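PDB 4JGI: cobalamin-binding protein from Desulfitobacterium hafniense, which binds methylcobalamin through a Rossmann-like domain and probably serves as the corrinoid protein of an O-demethylase system. Local coordinates for residues 88-93 / 116-121; 95-100 / 151-156; 131-136 / 162-167; 66-71 / 109-114. All blocks are in the same frame, centred on the assembly; numbering follows the deposited sequence.

Contact 1 of 4, residues 88-93 / 116-121; sequences KRAKIV and SGFEVF
Ala-90, Ile-92, Glu-119 and Phe-121 share the backbone hydrogen bonds that zip two parallel strands together. Glu-119 N gives its hydrogen to Ala-90 O, and Ile-92 N reaches Glu-119 O at 2.9 Å. Phe-121 N meets Ile-92 O in a nearly straight bond, with an N-H...O angle of 173°. Ile-92 thus spends both its N-H and its C=O on strand 119-122, whereas the N-H of Lys-91 turns the other way and is met by Glu-142. Ahead of the ladder, Ala-90 N donates to a water at 2.7 Å, which makes a weak bond onward to Gly-117 O. Glycine suits position 117 because phi is positive there (87°), as the C-prime place of the Schellman motif ending helix 104-115 calls for.

On one face of the sheet, Glu-119 stretches between two cations. Its CG is anti to the backbone N (chi1 177°), and the extended chain runs alongside Lys-91, whose NZ forms a salt bridge to Glu-119 OE1 at 3.0 Å. Arg-89 instead lays its guanidinium over Glu-119 CB; NH2 is a long 3.7 Å from Glu-119 OE2, which lies well out of the guanidinium plane, so this pairing is electrostatic. Lys-91 CG also rests against the edge of the Phe-121 ring.

On the other face, Ile-92 CD1 sits over the Phe-118 ring in a CH-pi contact, 4.0 Å from its centroid. Charge therefore clusters where the strands begin, at Arg-89, Lys-91 and Glu-119; Val-93 and Phe-121 continue that face in hydrocarbon, and the backbone bonds fix the register.

Contact 2 of 4, residues 95-100 / 151-156; sequences ATVEGD and TLALDS
Ser-156 supplies the hydrogen bond of this contact: its OG, small enough to fit where the helix lies close, donates to Glu-98 O at 2.8 Å, tilted 34° from the carbonyl plane. The same oxygen also takes a CA-H...O contact from Ala-153 CA at 3.6 Å.

Apolar packing centres on Ala-153, whose short CB lets the turn settle on it. With CG1 of Val-97 anti to the carbonyl carbon (chi1 -63°), CG2 takes the place between backbone N and carbonyl carbon, 3.6 Å from Ala-153 CB and 3.2 Å from Ala-153 O.

Asp-100 OD2 meets Ala-153 CB at 3.4 Å in van der Waals contact, while accepting bonds from Val-149 N and Leu-150 N outside the two segments; OD1 bonds His-102, the axial ligand of cobalt, in the DxHxxG pattern of B12-binding domains.

Backbone shape comes from a type II turn closed by Asp-100 N to Val-97 O; its third position takes the positive phi that suits Gly-99, where a CB would point at the helix, 3.1 Å from Leu-152 CD2.

The turn follows strand 91-96, beside strand 143-147, and leans on the first turns of helix 151-166 at the C-terminal end of the strands, where cobalamin binds.

Contact 3 of 4, residues 131-136 / 162-167; sequences IIVDKV and DALKAE
Val-133 and Leu-164 bury the most surface here, sliding past each other in opposite directions between two helices. Val-133 points at the facing helix and divides its two methyls between partners. CG2, anti to the carbonyl carbon, lies 3.8 Å from Ala-163 CB and 4.0 Å from Leu-164 CD2; CG1 meets the aliphatic CG of Glu-167 at 3.9 Å. A branched side chain suits this place, since one residue covers more than a full turn of its neighbour, and the single CB of Ala-163 gives the methyl a place to rest.

Leu-164 answers with a single atom. Its CD2 fits between Val-133 and Val-136, touching Val-136 CG1 at 4.1 Å, and the side chains of Val-136 and Leu-164 cross at about a right angle.

Helices 129-139 and 151-166 lie on the same side of the parallel sheet, and their short segments cross at -43° with axes 10.1 Å apart. Val-136 also touches Val-144 of strand 143-147, joining the interface to the sheet.

At the exposed border Glu-167 keeps its methylene in the apolar cluster and sends OE1 to a salt bridge with Lys-137. The two segments are thus joined by methyl and methylene packing, with shape rather than directed bonds setting the fit and charge confined to the border.

Contact 4 of 4, residues 66-71 / 109-114; sequences AGEILQ and FRTMAE
Gly-67 and Thr-111 mark the tight part of this helix pair. A CB on Gly-67 would point at the other helix and clash with Thr-111 CG2; glycine offers bare backbone, and Thr-111 CG2 comes to 3.7 Å from Gly-67 C while Met-112 CG lies 4.0 Å from Gly-67 CA. The CA atoms of Gly-67 and Met-112 are just 4.6 Å apart, and the axes of the two short segments approach to 8.3 Å at a shallow 23°. Thr-111 CG2 is anti to the backbone N, while OG1, beside that N (chi1 -59°), bonds Asn-107 O. Threonine serves well here, giving hydrocarbon to the neighbour while its polar atom is satisfied locally. Met-112, unbranched and extended, passes along the buried side, where its CE loosely touches Ala-66 CB.

Toward solvent the helices are joined through water. Gln-71, its chain bent at chi2, sends both ends of its amide into this layer: a water donates to Gln-71 OE1 at 2.6 Å and to Thr-111 O at 2.9 Å, and a second accepts from Gln-71 NE2 while donating to Glu-114 O. Gln-71 NE2 is also held by Asp-75. Glu-68 crosses Thr-111 at about a right angle, its OE2 lying 3.5 Å from Thr-111 CG2.

The buried side faces other helices: Met-46 of helix 32-54 touches Ala-66, Leu-70 and Met-112, and helix 199-209 receives Met-112 and Phe-109. On the side of helix 104-115 away from helix 60-77, Ala-113 rests on Val-120 of strand 119-122, so the contact seats the helical domain against the Rossmann-like domain.

In the fold
Contact 4 alone spans both domains, joining helix 60-77 to helix 104-115; the other three lie within the Rossmann-like B12-binding domain. Contacts 1 and 2, centres 23 Å apart, both use strand 91-96, near its start and at its C-terminal end with the turn that follows. Contact 1 joins the two strands of a beta-alpha-beta unit whose helix, 104-115, enters contact 4, centres about 12 Å apart. Contact 3 shares helix 151-166 with contact 2, centres about 15 Å apart, and Lys-135 packs on Val-93 and Phe-121 of contact 1. Along the chain, contacts 1, 2 and 4 interleave; contact 3 opens after contacts 1 and 4 close. Helices cover both faces of the sheet, at the C-terminal end of whose strands cobalamin binds.

Contact 1 of 4, residues 88-93 / 116-121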
loop_
_atom_site.group_PDB
_atom_site.type_symbol
_atom_site.label_atom_id
_atom_site.label_comp_id
_atom_site.label_asym_id
_atom_site.label_seq_id
_atom_site.Cartn_x
_atom_site.Cartn_y
_atom_site.Cartn_z
ATOM N N LYS A 88 -10.173 -11.777 -7.829
ATOM C CA LYS A 88 -10.864 -10.502 -7.504
ATOM C C LYS A 88 -10.095 -9.634 -6.505
ATOM O O LYS A 88 -10.071 -9.918 -5.309
ATOM C CB LYS A 88 -12.268 -10.764 -6.956
ATOM N N ARG A 89 -9.489 -8.557 -6.994
ATOM C CA ARG A 89 -8.571 -7.733 -6.185
ATOM C C ARG A 89 -9.276 -6.939 -5.074
ATOM O O ARG A 89 -10.376 -6.368 -5.342
ATOM C CB ARG A 89 -7.897 -6.727 -7.122
ATOM C CG ARG A 89 -6.962 -7.408 -8.101
ATOM C CD ARG A 89 -6.366 -6.348 -9.022
ATOM N NE ARG A 89 -7.422 -5.722 -9.809
ATOM C CZ ARG A 89 -7.276 -4.654 -10.600
ATOM N NH1 ARG A 89 -6.110 -4.016 -10.715
ATOM N NH2 ARG A 89 -8.331 -4.198 -11.271
ATOM N N ALA A 90 -8.631 -6.798 -3.890
ATOM C CA ALA A 90 -9.202 -5.901 -2.883
ATOM C C ALA A 90 -9.031 -4.456 -3.364
ATOM O O ALA A 90 -8.136 -4.162 -4.140
ATOM C CB ALA A 90 -8.550 -6.072 -1.565
ATOM N N LYS A 91 -9.940 -3.615 -2.959
ATOM C CA LYS A 91 -10.029 -2.259 -3.469
ATOM C C LYS A 91 -9.677 -1.277 -2.386
ATOM O O LYS A 91 -10.070 -1.419 -1.252
ATOM C CB LYS A 91 -11.416 -1.972 -3.974
ATOM C CG LYS A 91 -11.912 -2.752 -5.171
ATOM C CD LYS A 91 -13.405 -2.403 -5.417
ATOM C CE LYS A 91 -14.120 -3.555 -6.084
ATOM N NZ LYS A 91 -13.582 -3.776 -7.443
ATOM N N ILE A 92 -8.899 -0.258 -2.759
ATOM C CA ILE A 92 -8.532 0.838 -1.914
ATOM C C ILE A 92 -8.915 2.159 -2.546
ATOM O O ILE A 92 -8.625 2.368 -3.741
ATOM C CB ILE A 92 -7.020 0.939 -1.671
ATOM C CG1 ILE A 92 -6.488 -0.339 -1.079
ATOM C CG2 ILE A 92 -6.733 2.092 -0.734
ATOM C CD1 ILE A 92 -5.000 -0.395 -0.826
ATOM N N VAL A 93 -9.667 3.019 -1.821
ATOM C CA VAL A 93 -9.907 4.369 -2.269
ATOM C C VAL A 93 -8.885 5.216 -1.529
ATOM O O VAL A 93 -8.807 5.164 -0.286
ATOM C CB VAL A 93 -11.359 4.832 -1.980
ATOM C CG1 VAL A 93 -11.486 6.324 -2.161
ATOM C CG2 VAL A 93 -12.357 4.093 -2.850
ATOM N N SER A 116 1.134 -4.929 -5.225
ATOM C CA SER A 116 0.762 -5.945 -4.284
ATOM C C SER A 116 -0.617 -6.464 -4.543
ATOM O O SER A 116 -1.113 -7.210 -3.701
ATOM C CB SER A 116 0.759 -5.359 -2.910
ATOM O OG SER A 116 2.074 -4.977 -2.520
ATOM N N GLY A 117 -1.179 -6.154 -5.701
ATOM C CA GLY A 117 -2.435 -6.701 -6.175
ATOM C C GLY A 117 -3.681 -5.995 -5.747
ATOM O O GLY A 117 -4.782 -6.547 -5.929
ATOM N N PHE A 118 -3.561 -4.758 -5.236
ATOM C CA PHE A 118 -4.778 -4.035 -4.909
ATOM C C PHE A 118 -5.261 -3.244 -6.121
ATOM O O PHE A 118 -4.435 -2.725 -6.900
ATOM C CB PHE A 118 -4.578 -3.054 -3.764
ATOM C CG PHE A 118 -4.328 -3.669 -2.408
ATOM C CD1 PHE A 118 -3.056 -4.010 -2.011
ATOM C CD2 PHE A 118 -5.384 -3.981 -1.565
ATOM C CE1 PHE A 118 -2.813 -4.602 -0.801
ATOM C CE2 PHE A 118 -5.119 -4.606 -0.323
ATOM C CZ PHE A 118 -3.846 -4.944 0.021
ATOM N N GLU A 119 -6.563 -3.056 -6.267
ATOM C CA GLU A 119 -7.137 -2.089 -7.222
ATOM C C GLU A 119 -7.261 -0.759 -6.478
ATOM O O GLU A 119 -7.947 -0.693 -5.430
ATOM C CB GLU A 119 -8.480 -2.531 -7.700
ATOM C CG GLU A 119 -9.115 -1.510 -8.640
ATOM C CD GLU A 119 -10.381 -2.006 -9.335
ATOM O OE1 GLU A 119 -11.072 -2.869 -8.752
ATOM O OE2 GLU A 119 -10.708 -1.446 -10.436
ATOM N N VAL A 120 -6.508 0.255 -6.907
ATOM C CA VAL A 120 -6.400 1.461 -6.198
ATOM C C VAL A 120 -7.137 2.550 -7.009
ATOM O O VAL A 120 -6.819 2.802 -8.207
ATOM C CB VAL A 120 -4.930 1.823 -5.936
ATOM C CG1 VAL A 120 -4.844 3.171 -5.258
ATOM C CG2 VAL A 120 -4.202 0.719 -5.121
ATOM N N PHE A 121 -8.083 3.190 -6.362
ATOM C CA PHE A 121 -8.792 4.360 -6.897
ATOM C C PHE A 121 -8.157 5.624 -6.282
ATOM O O PHE A 121 -8.464 6.008 -5.139
ATOM C CB PHE A 121 -10.259 4.299 -6.626
ATOM C CG PHE A 121 -10.923 3.058 -7.139
ATOM C CD1 PHE A 121 -10.947 1.881 -6.425
ATOM C CD2 PHE A 121 -11.537 3.076 -8.416
ATOM C CE1 PHE A 121 -11.532 0.732 -6.917
ATOM C CE2 PHE A 121 -12.114 1.913 -8.936
ATOM C CZ PHE A 121 -12.123 0.749 -8.157
HETATM O O HOH W 1 -6.302 -8.189 -3.488
#

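Contact 2 of 4, residues 95-100 / 151-156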
loop_
_atom_site.group_PDB
_atom_site.type_symbol
_atom_site.label_atom_id
_atom_site.label_comp_id
_atom_site.label_asym_id
_atom_site.label_seq_id
_atom_site.Cartn_x
_atom_site.Cartn_y
_atom_site.Cartn_z
ATOM N N ALA A 95 -6.645 9.003 -1.131
ATOM C CA ALA A 95 -6.653 10.443 -1.366
ATOM C C ALA A 95 -5.777 11.170 -0.446
ATOM O O ALA A 95 -5.602 10.777 0.726
ATOM C CB ALA A 95 -8.085 10.942 -1.085
ATOM N N THR A 96 -5.194 12.260 -0.944
ATOM C CA THR A 96 -4.670 13.262 -0.106
ATOM C C THR A 96 -5.847 14.220 0.164
ATOM O O THR A 96 -6.492 14.670 -0.768
ATOM C CB THR A 96 -3.448 13.956 -0.727
ATOM O OG1 THR A 96 -2.320 13.042 -0.785
ATOM C CG2 THR A 96 -3.103 15.198 0.053
ATOM N N VAL A 97 -6.145 14.435 1.431
ATOM C CA VAL A 97 -7.382 15.068 1.836
ATOM C C VAL A 97 -7.383 16.587 1.688
ATOM O O VAL A 97 -6.385 17.218 1.523
ATOM C CB VAL A 97 -7.655 14.711 3.305
ATOM C CG1 VAL A 97 -7.865 13.223 3.492
ATOM C CG2 VAL A 97 -6.635 15.267 4.277
ATOM N N GLU A 98 -8.580 17.134 1.811
ATOM C CA GLU A 98 -8.841 18.510 1.655
ATOM C C GLU A 98 -7.898 19.308 2.620
ATOM O O GLU A 98 -7.750 19.070 3.830
ATOM C CB GLU A 98 -10.339 18.811 1.916
ATOM C CG GLU A 98 -10.687 20.314 1.729
ATOM C CD GLU A 98 -12.155 20.594 1.537
ATOM O OE1 GLU A 98 -12.704 20.296 0.530
ATOM O OE2 GLU A 98 -12.758 21.161 2.481
ATOM N N GLY A 99 -7.270 20.299 2.012
ATOM C CA GLY A 99 -6.384 21.202 2.736
ATOM C C GLY A 99 -4.950 20.892 2.436
ATOM O O GLY A 99 -4.096 21.702 2.791
ATOM N N ASP A 100 -4.706 19.741 1.766
ATOM C CA ASP A 100 -3.364 19.264 1.535
ATOM C C ASP A 100 -3.001 19.010 0.091
ATOM O O ASP A 100 -3.739 18.456 -0.685
ATOM C CB ASP A 100 -3.133 18.026 2.393
ATOM C CG ASP A 100 -1.758 17.968 2.987
ATOM O OD1 ASP A 100 -0.816 17.733 2.167
ATOM O OD2 ASP A 100 -1.553 18.162 4.218
ATOM N N THR A 151 -2.303 20.574 9.695
ATOM C CA THR A 151 -3.283 20.332 10.773
ATOM C C THR A 151 -4.684 20.373 10.227
ATOM O O THR A 151 -5.511 19.557 10.605
ATOM C CB THR A 151 -3.053 21.283 11.983
ATOM O OG1 THR A 151 -1.731 21.082 12.494
ATOM C CG2 THR A 151 -4.024 20.984 13.091
ATOM N N LEU A 152 -4.961 21.264 9.287
ATOM C CA LEU A 152 -6.270 21.304 8.612
ATOM C C LEU A 152 -6.626 19.990 7.907
ATOM O O LEU A 152 -7.806 19.555 7.833
ATOM C CB LEU A 152 -6.286 22.420 7.570
ATOM C CG LEU A 152 -7.572 22.942 6.972
ATOM C CD1 LEU A 152 -8.254 23.794 8.039
ATOM C CD2 LEU A 152 -7.351 23.778 5.680
ATOM N N ALA A 153 -5.598 19.380 7.301
ATOM C CA ALA A 153 -5.773 18.080 6.644
ATOM C C ALA A 153 -6.087 17.022 7.668
ATOM O O ALA A 153 -6.874 16.104 7.392
ATOM C CB ALA A 153 -4.444 17.703 5.849
ATOM N N LEU A 154 -5.420 17.028 8.778
ATOM C CA LEU A 154 -5.666 16.027 9.803
ATOM C C LEU A 154 -7.141 16.167 10.272
ATOM O O LEU A 154 -7.847 15.140 10.514
ATOM C CB LEU A 154 -4.675 16.104 10.930
ATOM C CG LEU A 154 -3.201 16.072 10.521
ATOM C CD1 LEU A 154 -2.375 16.196 11.782
ATOM C CD2 LEU A 154 -2.950 14.790 9.720
ATOM N N ASP A 155 -7.598 17.416 10.433
ATOM C CA ASP A 155 -9.019 17.661 10.639
ATOM C C ASP A 155 -9.930 17.075 9.532
ATOM O O ASP A 155 -10.990 16.453 9.830
ATOM C CB ASP A 155 -9.287 19.167 10.807
ATOM C CG ASP A 155 -8.742 19.699 12.084
ATOM O OD1 ASP A 155 -8.448 18.868 12.974
ATOM O OD2 ASP A 155 -8.518 20.926 12.153
ATOM N N SER A 156 -9.574 17.246 8.260
ATOM C CA SER A 156 -10.357 16.698 7.183
ATOM C C SER A 156 -10.379 15.154 7.248
ATOM O O SER A 156 -11.342 14.541 6.826
ATOM C CB SER A 156 -9.831 17.095 5.794
ATOM O OG SER A 156 -9.842 18.466 5.593
#

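Contact 3 of 4, residues 131-136 / 162-167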
loop_
_atom_site.group_PDB
_atom_site.type_symbol
_atom_site.label_atom_id
_atom_site.label_comp_id
_atom_site.label_asym_id
_atom_site.label_seq_id
_atom_site.Cartn_x
_atom_site.Cartn_y
_atom_site.Cartn_z
ATOM N N ILE A 131 -16.484 14.133 -1.868
ATOM C CA ILE A 131 -15.982 13.349 -3.041
ATOM C C ILE A 131 -15.406 11.986 -2.650
ATOM O O ILE A 131 -15.614 10.987 -3.320
ATOM C CB ILE A 131 -14.950 14.192 -3.813
ATOM C CG1 ILE A 131 -15.640 15.502 -4.295
ATOM C CG2 ILE A 131 -14.278 13.377 -4.912
ATOM C CD1 ILE A 131 -15.821 15.704 -5.684
ATOM N N ILE A 132 -14.629 11.953 -1.565
ATOM C CA ILE A 132 -14.212 10.675 -1.001
ATOM C C ILE A 132 -15.414 9.774 -0.631
ATOM O O ILE A 132 -15.430 8.625 -1.058
ATOM C CB ILE A 132 -13.310 10.834 0.210
ATOM C CG1 ILE A 132 -12.040 11.742 -0.108
ATOM C CG2 ILE A 132 -12.924 9.479 0.830
ATOM C CD1 ILE A 132 -11.171 12.050 1.062
ATOM N N VAL A 133 -16.363 10.349 0.114
ATOM C CA VAL A 133 -17.519 9.553 0.490
ATOM C C VAL A 133 -18.320 9.062 -0.713
ATOM O O VAL A 133 -18.719 7.855 -0.788
ATOM C CB VAL A 133 -18.402 10.318 1.482
ATOM C CG1 VAL A 133 -19.740 9.566 1.726
ATOM C CG2 VAL A 133 -17.676 10.601 2.722
ATOM N N ASP A 134 -18.530 9.905 -1.727
ATOM C CA ASP A 134 -19.189 9.462 -2.948
ATOM C C ASP A 134 -18.473 8.326 -3.670
ATOM O O ASP A 134 -19.085 7.338 -4.136
ATOM C CB ASP A 134 -19.520 10.650 -3.861
ATOM C CG ASP A 134 -20.698 11.552 -3.250
ATOM O OD1 ASP A 134 -21.376 11.162 -2.248
ATOM O OD2 ASP A 134 -20.939 12.678 -3.717
ATOM N N LYS A 135 -17.134 8.352 -3.664
ATOM C CA LYS A 135 -16.398 7.308 -4.284
ATOM C C LYS A 135 -16.529 5.962 -3.518
ATOM O O LYS A 135 -16.601 4.934 -4.087
ATOM C CB LYS A 135 -14.914 7.678 -4.402
ATOM C CG LYS A 135 -14.141 6.742 -5.331
ATOM C CD LYS A 135 -14.584 6.881 -6.810
ATOM C CE LYS A 135 -13.666 6.187 -7.755
ATOM N NZ LYS A 135 -14.170 6.537 -9.134
ATOM N N VAL A 136 -16.586 6.043 -2.201
ATOM C CA VAL A 136 -16.767 4.847 -1.362
ATOM C C VAL A 136 -18.144 4.251 -1.641
ATOM O O VAL A 136 -18.256 3.038 -1.817
ATOM C CB VAL A 136 -16.603 5.203 0.105
ATOM C CG1 VAL A 136 -17.054 4.069 1.011
ATOM C CG2 VAL A 136 -15.208 5.622 0.460
ATOM N N ASP A 162 -15.953 10.671 10.046
ATOM C CA ASP A 162 -17.257 11.027 10.662
ATOM C C ASP A 162 -18.358 10.931 9.582
ATOM O O ASP A 162 -19.502 10.450 9.814
ATOM C CB ASP A 162 -17.247 12.388 11.240
ATOM C CG ASP A 162 -16.457 12.450 12.539
ATOM O OD1 ASP A 162 -16.134 11.364 13.082
ATOM O OD2 ASP A 162 -16.207 13.601 13.069
ATOM N N ALA A 163 -18.070 11.405 8.374
ATOM C CA ALA A 163 -19.006 11.286 7.255
ATOM C C ALA A 163 -19.305 9.849 6.850
ATOM O O ALA A 163 -20.392 9.501 6.537
ATOM C CB ALA A 163 -18.526 12.056 6.073
ATOM N N LEU A 164 -18.301 8.989 6.884
ATOM C CA LEU A 164 -18.506 7.570 6.596
ATOM C C LEU A 164 -19.387 6.945 7.664
ATOM O O LEU A 164 -20.218 6.060 7.333
ATOM C CB LEU A 164 -17.174 6.840 6.476
ATOM C CG LEU A 164 -16.323 7.305 5.257
ATOM C CD1 LEU A 164 -14.927 6.689 5.456
ATOM C CD2 LEU A 164 -16.954 6.849 3.962
ATOM N N LYS A 165 -19.211 7.349 8.910
ATOM C CA LYS A 165 -20.058 6.882 10.016
ATOM C C LYS A 165 -21.521 7.352 9.774
ATOM O O LYS A 165 -22.475 6.519 9.893
ATOM C CB LYS A 165 -19.530 7.364 11.410
ATOM C CG LYS A 165 -18.318 6.633 11.955
ATOM C CD LYS A 165 -17.830 7.159 13.347
ATOM C CE LYS A 165 -16.275 6.925 13.585
ATOM N NZ LYS A 165 -15.262 7.617 14.618
ATOM N N ALA A 166 -21.713 8.599 9.396
ATOM C CA ALA A 166 -23.060 9.126 9.169
ATOM C C ALA A 166 -23.812 8.435 8.043
ATOM O O ALA A 166 -25.032 8.276 8.093
ATOM C CB ALA A 166 -22.986 10.611 8.926
ATOM N N GLU A 167 -23.072 7.983 7.039
ATOM C CA GLU A 167 -23.638 7.334 5.893
ATOM C C GLU A 167 -23.772 5.846 6.098
ATOM O O GLU A 167 -24.172 5.199 5.168
ATOM C CB GLU A 167 -22.747 7.601 4.654
ATOM C CG GLU A 167 -22.692 9.067 4.288
ATOM C CD GLU A 167 -24.107 9.677 4.082
ATOM O OE1 GLU A 167 -25.016 9.039 3.476
ATOM O OE2 GLU A 167 -24.386 10.785 4.623
#

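Contact 4 of 4, residues 66-71 / 109-114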
loop_
_atom_site.group_PDB
_atom_site.type_symbol
_atom_site.label_atom_id
_atom_site.label_comp_id
_atom_site.label_asym_id
_atom_site.label_seq_id
_atom_site.Cartn_x
_atom_site.Cartn_y
_atom_site.Cartn_z
ATOM N N ALA A 66 11.581 0.163 -4.490
ATOM C CA ALA A 66 10.948 -1.059 -4.151
ATOM C C ALA A 66 9.650 -1.252 -4.853
ATOM O O ALA A 66 9.322 -2.372 -5.315
ATOM C CB ALA A 66 10.751 -1.146 -2.634
ATOM N N GLY A 67 8.816 -0.203 -4.877
ATOM C CA GLY A 67 7.582 -0.327 -5.578
ATOM C C GLY A 67 7.682 -0.655 -7.071
ATOM O O GLY A 67 6.958 -1.479 -7.621
ATOM N N GLU A 68 8.617 0.048 -7.714
ATOM C CA GLU A 68 8.847 -0.166 -9.120
ATOM C C GLU A 68 9.421 -1.540 -9.406
ATOM O O GLU A 68 9.031 -2.191 -10.370
ATOM C CB GLU A 68 9.766 0.896 -9.697
ATOM C CG GLU A 68 9.224 2.318 -9.520
ATOM C CD GLU A 68 7.838 2.654 -10.031
ATOM O OE1 GLU A 68 7.327 1.979 -10.908
ATOM O OE2 GLU A 68 7.226 3.582 -9.482
ATOM N N ILE A 69 10.290 -2.005 -8.516
ATOM C CA ILE A 69 10.889 -3.346 -8.669
ATOM C C ILE A 69 9.848 -4.451 -8.458
ATOM O O ILE A 69 9.696 -5.418 -9.237
ATOM C CB ILE A 69 12.080 -3.527 -7.707
ATOM C CG1 ILE A 69 13.281 -2.677 -8.206
ATOM C CG2 ILE A 69 12.505 -4.988 -7.507
ATOM C CD1 ILE A 69 14.389 -2.562 -7.213
ATOM N N LEU A 70 8.987 -4.281 -7.464
ATOM C CA LEU A 70 7.895 -5.290 -7.278
ATOM C C LEU A 70 6.977 -5.285 -8.486
ATOM O O LEU A 70 6.534 -6.317 -8.955
ATOM C CB LEU A 70 7.145 -5.062 -5.981
ATOM C CG LEU A 70 6.084 -6.102 -5.654
ATOM C CD1 LEU A 70 6.724 -7.484 -5.517
ATOM C CD2 LEU A 70 5.380 -5.709 -4.344
ATOM N N GLN A 71 6.570 -4.089 -8.940
ATOM C CA GLN A 71 5.657 -4.052 -10.070
ATOM C C GLN A 71 6.258 -4.725 -11.275
ATOM O O GLN A 71 5.547 -5.382 -12.010
ATOM C CB GLN A 71 5.260 -2.604 -10.378
ATOM C CG GLN A 71 4.193 -2.508 -11.439
ATOM C CD GLN A 71 2.874 -3.140 -10.999
ATOM O OE1 GLN A 71 2.198 -2.588 -10.199
ATOM N NE2 GLN A 71 2.526 -4.263 -11.581
ATOM N N PHE A 109 3.030 4.827 -1.753
ATOM C CA PHE A 109 2.086 3.835 -1.327
ATOM C C PHE A 109 1.219 3.313 -2.449
ATOM O O PHE A 109 1.059 2.098 -2.539
ATOM C CB PHE A 109 1.264 4.397 -0.175
ATOM C CG PHE A 109 0.164 3.464 0.259
ATOM C CD1 PHE A 109 0.453 2.314 1.026
ATOM C CD2 PHE A 109 -1.126 3.664 -0.108
ATOM C CE1 PHE A 109 -0.562 1.393 1.355
ATOM C CE2 PHE A 109 -2.116 2.773 0.256
ATOM C CZ PHE A 109 -1.845 1.645 1.006
ATOM N N ARG A 110 0.720 4.179 -3.308
ATOM C CA ARG A 110 -0.081 3.771 -4.424
ATOM C C ARG A 110 0.691 2.757 -5.266
ATOM O O ARG A 110 0.154 1.706 -5.665
ATOM C CB ARG A 110 -0.455 5.007 -5.284
ATOM C CG ARG A 110 -1.240 4.657 -6.505
ATOM C CD ARG A 110 -1.386 5.875 -7.397
ATOM N NE ARG A 110 -0.102 6.339 -7.918
ATOM C CZ ARG A 110 0.152 7.539 -8.455
ATOM N NH1 ARG A 110 -0.725 8.521 -8.435
ATOM N NH2 ARG A 110 1.382 7.789 -8.926
ATOM N N THR A 111 1.975 3.021 -5.538
ATOM C CA THR A 111 2.756 2.132 -6.399
ATOM C C THR A 111 2.912 0.780 -5.677
ATOM O O THR A 111 2.753 -0.258 -6.332
ATOM C CB THR A 111 4.111 2.743 -6.714
ATOM O OG1 THR A 111 3.877 4.025 -7.363
ATOM C CG2 THR A 111 4.956 1.779 -7.568
ATOM N N MET A 112 3.238 0.757 -4.396
ATOM C CA MET A 112 3.412 -0.511 -3.644
ATOM C C MET A 112 2.109 -1.264 -3.588
ATOM O O MET A 112 2.114 -2.464 -3.743
ATOM C CB MET A 112 3.961 -0.277 -2.263
ATOM C CG MET A 112 5.385 0.282 -2.301
ATOM S SD MET A 112 5.795 0.561 -0.573
ATOM C CE MET A 112 7.544 0.888 -0.677
ATOM N N ALA A 113 1.010 -0.558 -3.398
ATOM C CA ALA A 113 -0.283 -1.238 -3.254
ATOM C C ALA A 113 -0.736 -1.873 -4.563
ATOM O O ALA A 113 -1.206 -3.014 -4.605
ATOM C CB ALA A 113 -1.330 -0.237 -2.773
ATOM N N GLU A 114 -0.546 -1.146 -5.679
ATOM C CA GLU A 114 -0.817 -1.631 -7.022
ATOM C C GLU A 114 0.051 -2.889 -7.330
ATOM O O GLU A 114 -0.459 -3.854 -7.825
ATOM C CB GLU A 114 -0.700 -0.507 -8.090
ATOM C CG GLU A 114 -1.872 0.441 -7.993
ATOM C CD GLU A 114 -1.867 1.573 -9.082
ATOM O OE1 GLU A 114 -0.742 1.989 -9.500
ATOM O OE2 GLU A 114 -2.979 2.060 -9.484
HETATM O O HOH W 2 5.036 4.279 -10.198
HETATM O O HOH W 3 2.899 -0.254 -9.225
HETATM O O HOH W 4 0.258 -5.811 -9.876
#